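Local coordinates for sphingomyelinase C (Streptomyces griseocarneus, PDB 7CNE), which belongs to the endonuclease/exonuclease/phosphatase family of enzymes, with a DNase I-like fold in which two mixed beta-sheets pack face to face, at residues A[8-13]-A[137-142]; A[193-198]-A[205-210]; A[247-252]-A[293-298]. All coordinates share one frame; numbering follows the deposited sequence.

Contact 1 (A[8-13]-A[137-142]); sequences PSLKVL and LNVGGT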
# COMPACT_ATOMS: atom_id res chain seq x y z
N PRO A 8 -3.39 -1.17 -21.95
CA PRO A 8 -3.30 -2.56 -21.47
C PRO A 8 -3.99 -2.74 -20.12
O PRO A 8 -3.84 -1.93 -19.20
CB PRO A 8 -1.79 -2.82 -21.39
CG PRO A 8 -1.18 -1.45 -21.28
CD PRO A 8 -2.06 -0.56 -22.11
N SER A 9 -4.76 -3.82 -20.02
CA SER A 9 -5.62 -4.08 -18.87
C SER A 9 -4.84 -4.90 -17.83
O SER A 9 -4.52 -6.06 -18.07
CB SER A 9 -6.87 -4.81 -19.32
OG SER A 9 -7.78 -4.97 -18.26
N LEU A 10 -4.55 -4.29 -16.69
CA LEU A 10 -3.69 -4.88 -15.67
C LEU A 10 -4.47 -5.22 -14.41
O LEU A 10 -5.44 -4.54 -14.05
CB LEU A 10 -2.53 -3.92 -15.29
CG LEU A 10 -1.44 -3.58 -16.31
CD1 LEU A 10 -0.25 -2.92 -15.60
CD2 LEU A 10 -0.98 -4.83 -17.05
N LYS A 11 -4.01 -6.26 -13.72
CA LYS A 11 -4.53 -6.68 -12.42
C LYS A 11 -3.58 -6.19 -11.34
O LYS A 11 -2.40 -6.53 -11.36
CB LYS A 11 -4.64 -8.20 -12.37
CG LYS A 11 -5.76 -8.76 -11.53
CD LYS A 11 -6.26 -10.05 -12.18
CE LYS A 11 -7.55 -10.52 -11.54
NZ LYS A 11 -7.36 -11.75 -10.71
N VAL A 12 -4.09 -5.41 -10.38
CA VAL A 12 -3.21 -4.76 -9.40
C VAL A 12 -3.67 -5.11 -7.99
O VAL A 12 -4.84 -4.88 -7.64
CB VAL A 12 -3.16 -3.24 -9.59
CG1 VAL A 12 -2.23 -2.61 -8.54
CG2 VAL A 12 -2.67 -2.91 -11.03
N LEU A 13 -2.76 -5.65 -7.19
CA LEU A 13 -3.00 -5.95 -5.78
C LEU A 13 -2.39 -4.87 -4.90
O LEU A 13 -1.24 -4.47 -5.11
CB LEU A 13 -2.42 -7.31 -5.40
CG LEU A 13 -2.23 -7.63 -3.91
CD1 LEU A 13 -3.59 -7.87 -3.22
CD2 LEU A 13 -1.31 -8.84 -3.73
N LEU A 137 6.17 1.24 -15.91
CA LEU A 137 6.28 -0.12 -16.42
C LEU A 137 6.12 -0.13 -17.93
O LEU A 137 5.37 0.66 -18.50
CB LEU A 137 5.21 -1.02 -15.80
CG LEU A 137 5.08 -0.90 -14.27
CD1 LEU A 137 3.87 -1.68 -13.81
CD2 LEU A 137 6.36 -1.37 -13.56
N ASN A 138 6.83 -1.07 -18.57
CA ASN A 138 6.67 -1.34 -20.00
C ASN A 138 5.79 -2.57 -20.16
O ASN A 138 6.18 -3.68 -19.78
CB ASN A 138 8.02 -1.54 -20.67
CG ASN A 138 7.93 -1.42 -22.17
OD1 ASN A 138 7.60 -2.39 -22.87
ND2 ASN A 138 8.16 -0.22 -22.66
N VAL A 139 4.59 -2.37 -20.72
CA VAL A 139 3.53 -3.38 -20.81
C VAL A 139 2.89 -3.26 -22.18
O VAL A 139 2.36 -2.19 -22.51
CB VAL A 139 2.44 -3.20 -19.74
CG1 VAL A 139 1.68 -4.52 -19.52
CG2 VAL A 139 2.96 -2.61 -18.45
N GLY A 140 2.88 -4.34 -22.95
CA GLY A 140 2.14 -4.37 -24.21
C GLY A 140 2.44 -3.23 -25.15
O GLY A 140 1.52 -2.60 -25.69
N GLY A 141 3.72 -2.92 -25.34
CA GLY A 141 4.12 -1.88 -26.27
C GLY A 141 3.91 -0.46 -25.80
O GLY A 141 4.02 0.46 -26.61
N THR A 142 3.60 -0.25 -24.53
CA THR A 142 3.40 1.11 -24.04
C THR A 142 3.80 1.16 -22.57
O THR A 142 4.35 0.21 -22.02
CB THR A 142 1.96 1.57 -24.28
OG1 THR A 142 1.86 2.98 -24.05
CG2 THR A 142 0.98 0.83 -23.37

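Contact 2 (A[193-198]-A[205-210]); sequences GDLNVD and ASMLAD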
# COMPACT_ATOMS: atom_id res chain seq x y z
N GLY A 193 -2.61 1.88 -2.87
CA GLY A 193 -2.06 1.86 -1.54
C GLY A 193 -3.11 1.79 -0.46
O GLY A 193 -4.32 1.76 -0.71
N ASP A 194 -2.60 1.70 0.77
CA ASP A 194 -3.37 1.96 1.98
C ASP A 194 -3.46 3.47 2.11
O ASP A 194 -2.53 4.12 2.59
CB ASP A 194 -2.67 1.33 3.18
CG ASP A 194 -3.43 1.54 4.47
OD1 ASP A 194 -4.40 2.31 4.49
OD2 ASP A 194 -3.04 0.90 5.48
N LEU A 195 -4.57 4.05 1.66
CA LEU A 195 -4.70 5.50 1.66
C LEU A 195 -5.30 6.03 2.95
O LEU A 195 -5.40 7.26 3.10
CB LEU A 195 -5.51 5.98 0.46
CG LEU A 195 -5.06 5.37 -0.88
CD1 LEU A 195 -5.86 5.95 -2.03
CD2 LEU A 195 -3.57 5.61 -1.09
N ASN A 196 -5.68 5.16 3.89
CA ASN A 196 -6.13 5.55 5.23
C ASN A 196 -7.31 6.51 5.18
O ASN A 196 -7.46 7.37 6.04
CB ASN A 196 -4.97 6.15 6.04
CG ASN A 196 -4.34 5.12 6.96
OD1 ASN A 196 -5.04 4.43 7.67
ND2 ASN A 196 -3.01 5.01 6.92
N VAL A 197 -8.14 6.35 4.15
CA VAL A 197 -9.39 7.10 3.98
C VAL A 197 -10.53 6.09 3.89
O VAL A 197 -10.54 5.24 2.98
CB VAL A 197 -9.35 7.98 2.72
CG1 VAL A 197 -10.71 8.64 2.49
CG2 VAL A 197 -8.25 9.03 2.82
N ASP A 198 -11.50 6.20 4.80
CA ASP A 198 -12.64 5.29 4.80
C ASP A 198 -13.58 5.59 3.63
O ASP A 198 -14.09 6.71 3.51
CB ASP A 198 -13.39 5.41 6.13
CG ASP A 198 -14.51 4.39 6.27
OD1 ASP A 198 -14.46 3.33 5.61
OD2 ASP A 198 -15.44 4.65 7.05
N ALA A 205 -14.61 11.41 -0.81
CA ALA A 205 -14.75 12.35 -1.91
C ALA A 205 -13.62 13.38 -1.94
O ALA A 205 -13.19 13.79 -3.02
CB ALA A 205 -16.12 13.05 -1.85
N SER A 206 -13.14 13.82 -0.78
CA SER A 206 -12.03 14.78 -0.84
C SER A 206 -10.73 14.10 -1.26
O SER A 206 -9.89 14.73 -1.92
CB SER A 206 -11.87 15.52 0.49
OG SER A 206 -11.60 14.62 1.56
N MET A 207 -10.55 12.82 -0.93
CA MET A 207 -9.40 12.09 -1.44
C MET A 207 -9.38 12.07 -2.97
O MET A 207 -8.36 12.38 -3.60
CB MET A 207 -9.40 10.66 -0.88
CG MET A 207 -8.33 9.76 -1.47
SD MET A 207 -8.59 8.05 -0.96
CE MET A 207 -9.88 7.57 -2.13
N LEU A 208 -10.52 11.74 -3.59
CA LEU A 208 -10.63 11.75 -5.05
C LEU A 208 -10.23 13.10 -5.62
O LEU A 208 -9.50 13.18 -6.61
CB LEU A 208 -12.05 11.40 -5.48
CG LEU A 208 -12.61 10.00 -5.16
CD1 LEU A 208 -14.02 9.92 -5.69
CD2 LEU A 208 -11.72 8.90 -5.76
N ALA A 209 -10.73 14.18 -5.02
CA ALA A 209 -10.43 15.52 -5.53
C ALA A 209 -8.97 15.89 -5.30
O ALA A 209 -8.33 16.48 -6.17
CB ALA A 209 -11.36 16.54 -4.88
N ASP A 210 -8.42 15.53 -4.13
CA ASP A 210 -7.03 15.88 -3.82
C ASP A 210 -6.04 15.13 -4.71
O ASP A 210 -5.06 15.72 -5.17
CB ASP A 210 -6.74 15.59 -2.35
CG ASP A 210 -7.38 16.62 -1.41
OD1 ASP A 210 -7.61 17.77 -1.84
OD2 ASP A 210 -7.66 16.26 -0.24

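Contact 3 (A[247-252]-A[293-298]); sequences DYVLHR and VIAGAN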
# COMPACT_ATOMS: atom_id res chain seq x y z
N ASP A 247 -8.29 0.80 1.45
CA ASP A 247 -7.28 0.38 0.48
C ASP A 247 -7.85 0.46 -0.94
O ASP A 247 -8.96 0.00 -1.19
CB ASP A 247 -6.81 -1.04 0.82
CG ASP A 247 -6.23 -1.14 2.24
OD1 ASP A 247 -5.11 -0.64 2.47
OD2 ASP A 247 -6.90 -1.71 3.14
N TYR A 248 -7.07 1.03 -1.87
CA TYR A 248 -7.58 1.44 -3.18
C TYR A 248 -6.54 1.24 -4.27
O TYR A 248 -5.34 1.29 -4.02
CB TYR A 248 -7.98 2.92 -3.20
CG TYR A 248 -8.98 3.36 -2.15
CD1 TYR A 248 -8.57 3.78 -0.89
CD2 TYR A 248 -10.35 3.38 -2.45
CE1 TYR A 248 -9.49 4.21 0.06
CE2 TYR A 248 -11.28 3.82 -1.50
CZ TYR A 248 -10.83 4.23 -0.25
OH TYR A 248 -11.74 4.64 0.71
N VAL A 249 -7.03 1.06 -5.50
CA VAL A 249 -6.24 1.23 -6.72
C VAL A 249 -7.10 2.06 -7.67
O VAL A 249 -8.10 1.56 -8.19
CB VAL A 249 -5.84 -0.09 -7.38
CG1 VAL A 249 -4.92 0.15 -8.61
CG2 VAL A 249 -5.19 -1.04 -6.37
N LEU A 250 -6.71 3.31 -7.90
CA LEU A 250 -7.56 4.25 -8.63
C LEU A 250 -6.77 4.93 -9.74
O LEU A 250 -5.63 5.36 -9.54
CB LEU A 250 -8.14 5.32 -7.68
CG LEU A 250 -9.06 4.80 -6.57
CD1 LEU A 250 -9.42 5.90 -5.54
CD2 LEU A 250 -10.32 4.18 -7.17
N HIS A 251 -7.40 5.04 -10.91
CA HIS A 251 -6.81 5.71 -12.05
C HIS A 251 -6.89 7.23 -11.89
O HIS A 251 -7.66 7.77 -11.09
CB HIS A 251 -7.52 5.29 -13.34
CG HIS A 251 -7.20 3.90 -13.76
ND1 HIS A 251 -6.11 3.60 -14.56
CD2 HIS A 251 -7.78 2.72 -13.45
CE1 HIS A 251 -6.06 2.29 -14.75
NE2 HIS A 251 -7.06 1.74 -14.09
N ARG A 252 -6.06 7.92 -12.67
CA ARG A 252 -5.96 9.37 -12.66
C ARG A 252 -6.91 9.98 -13.69
O ARG A 252 -7.00 9.50 -14.82
CB ARG A 252 -4.52 9.80 -12.97
CG ARG A 252 -4.26 11.28 -12.92
CD ARG A 252 -2.76 11.52 -12.76
NE ARG A 252 -2.39 12.93 -12.83
CZ ARG A 252 -2.36 13.76 -11.79
NH1 ARG A 252 -2.68 13.34 -10.57
NH2 ARG A 252 -2.00 15.02 -11.98
N VAL A 293 -6.80 -5.93 -1.51
CA VAL A 293 -7.69 -5.35 -2.50
C VAL A 293 -7.10 -5.65 -3.87
O VAL A 293 -5.94 -5.31 -4.14
CB VAL A 293 -7.87 -3.84 -2.29
CG1 VAL A 293 -8.58 -3.21 -3.49
CG2 VAL A 293 -8.64 -3.59 -1.00
N ILE A 294 -7.89 -6.29 -4.72
CA ILE A 294 -7.46 -6.64 -6.07
C ILE A 294 -8.26 -5.78 -7.03
O ILE A 294 -9.50 -5.76 -6.98
CB ILE A 294 -7.64 -8.14 -6.35
CG1 ILE A 294 -6.66 -8.94 -5.49
CG2 ILE A 294 -7.41 -8.41 -7.85
CD1 ILE A 294 -6.99 -10.41 -5.39
N ALA A 295 -7.55 -5.06 -7.89
CA ALA A 295 -8.15 -4.14 -8.83
C ALA A 295 -7.96 -4.64 -10.25
O ALA A 295 -6.88 -5.11 -10.61
CB ALA A 295 -7.52 -2.76 -8.71
N GLY A 296 -9.00 -4.51 -11.07
CA GLY A 296 -8.85 -4.87 -12.46
C GLY A 296 -10.14 -4.61 -13.21
O GLY A 296 -11.19 -4.33 -12.62
N ALA A 297 -10.04 -4.69 -14.54
CA ALA A 297 -11.21 -4.51 -15.37
C ALA A 297 -12.17 -5.67 -15.14
O ALA A 297 -11.78 -6.84 -15.18
CB ALA A 297 -10.83 -4.42 -16.85
N ASN A 298 -13.42 -5.33 -14.86
CA ASN A 298 -14.45 -6.34 -14.70
C ASN A 298 -14.98 -6.70 -16.08
O ASN A 298 -15.97 -6.12 -16.54
CB ASN A 298 -15.57 -5.83 -13.80
CG ASN A 298 -16.49 -6.94 -13.34
OD1 ASN A 298 -16.05 -8.05 -13.03
ND2 ASN A 298 -17.79 -6.65 -13.31
OXT ASN A 298 -14.43 -7.55 -16.78

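Contact 1 (A[8-13]-A[137-142])
The pyrrolidine ring of P8 meets the hairpin end at 137-142 with its outer rim, the CB-CG-CD side, and neither T142 nor V139 lies over the middle of a ring face. The hairpin is a two-residue one: a type I' turn from V139 to T142 joins strands 131-139 and 142-150, with G140 and G141 at positive phi. Segment 8-13 leads into strand 12-19 of the other sheet in this DNase I-like sandwich. At the rim of the ring, P8 CD sits 3.6 Å from T142 CG2, and P8 CG is 3.8 Å from V139 O, a plain van der Waals approach.

L10 and V139 carry the more buried half, reaching toward each other tip to tip. V139 keeps CG1 anti to its backbone N (chi1 -159°), and this is the branch that meets L10 CD2, at 3.6 Å. V144 of strand 142-150 touches P8, L10 and V139 alike, while W108 packs on V139. P8 O accepts a hydrogen bond from Q188 NE2, tying the same residue to strand 188-192. The turn closes on itself through T142 N to V139 O at 3.1 Å and V139 N to T142 O at 2.9 Å.

Contact 2 (A[193-198]-A[205-210])
L195 and V197 both close on the sulfur of M207, joining the loop after strand 188-192 to helix 203-211, which covers the outer side of one sheet in this DNase I-like alpha/beta sandwich.

The packing across the contact is apolar and centred on M207 SD. L195 crosses the methionine at about a right angle and brings CD1 to 3.6 Å from SD. V197 comes in obliquely: its CB lies 3.8 Å from M207 SD, with both methyl branches close behind, and V197 CG1 also reaches back to M207 CB at 4.1 Å. The methionine leaves the helix extended, with CG anti to the backbone N (chi1 174°), then bends at chi3 (80°), which turns the terminal methyl off the line of the chain. F171 of helix 162-180 touches both V197 and M207, and L250 and Y248 of strand 247-251 also pack against M207.

The polar links run within the loop or outward from the two segments. N196 N gives D194 OD1 a weak bond, 3.2 Å long and bent to 133°. D194 OD2 takes a hydrogen bond from N16 ND2, and N196 ND2 bonds both A151 O and a succinic acid molecule, probably from the crystallisation liquor. On the helix, D210 OD1 forms a salt bridge with R172 NE and OD2 bonds S168 OG, linking helix 203-211 to helix 162-180. One turn of the helix is closed by D210 N to S206 O at 2.8 Å.

Contact 3 (A[247-252]-A[293-298])
From D247 to V249 and from V293 to A295 the strands run in the same direction, facing each other from two different sheets, with D247 CA 6.5 Å from V293 CA and V249 CA 6.1 Å from A295 CA. Beyond V249 the chains spread apart. Where they are close, D247, V249, V293 and A295 all direct their CB atoms into the interface. V249 and A295 meet most tightly, CB to CB at 3.4 Å, closer than usual for two carbons; the methyl of A295 sits against the branch point of V249, 3.7 Å from V249 CG2.

Strand 247-251 is an outermost strand of one sheet and strand 293-297 an inner strand of the other, so this is the face-to-face packing of the two sheets in the DNase I-like sandwich. Nearby, V249 N and O bond the side chains of N263 and W261, which belong to the second sheet.

The branch of V293 that touches D247 is CG2, set anti to the carbonyl carbon; it is 3.6 Å from D247 CB and equally near D247 O. That oxygen accepts a hydrogen bond from R219 NH2. The D247 carboxylate is held elsewhere, its OD2 bonded to S225 OG and H290 ND1.

Contact 3 packs strand on strand between the two sheets and is fully buried; contact 1 sets the lead-in to strand 12-19 against a hairpin end of the other sheet, toward the periphery and only partly buried. They touch directly, since V12 O and A295 N are 2.7 Å apart, a probable hydrogen bond between neighbouring strands 12-19 and 293-297. Contact 2, buried like contact 3, instead seats a helix on a loop. It meets contact 3 through strand 247-251, where Y248 OH probably bonds V197 O. All three interfaces are apolar, but contact 1 uses a proline rim and methyls, contact 2 a methionine sulfur, and contact 3 short branched and alanine side chains beside a polar aspartate.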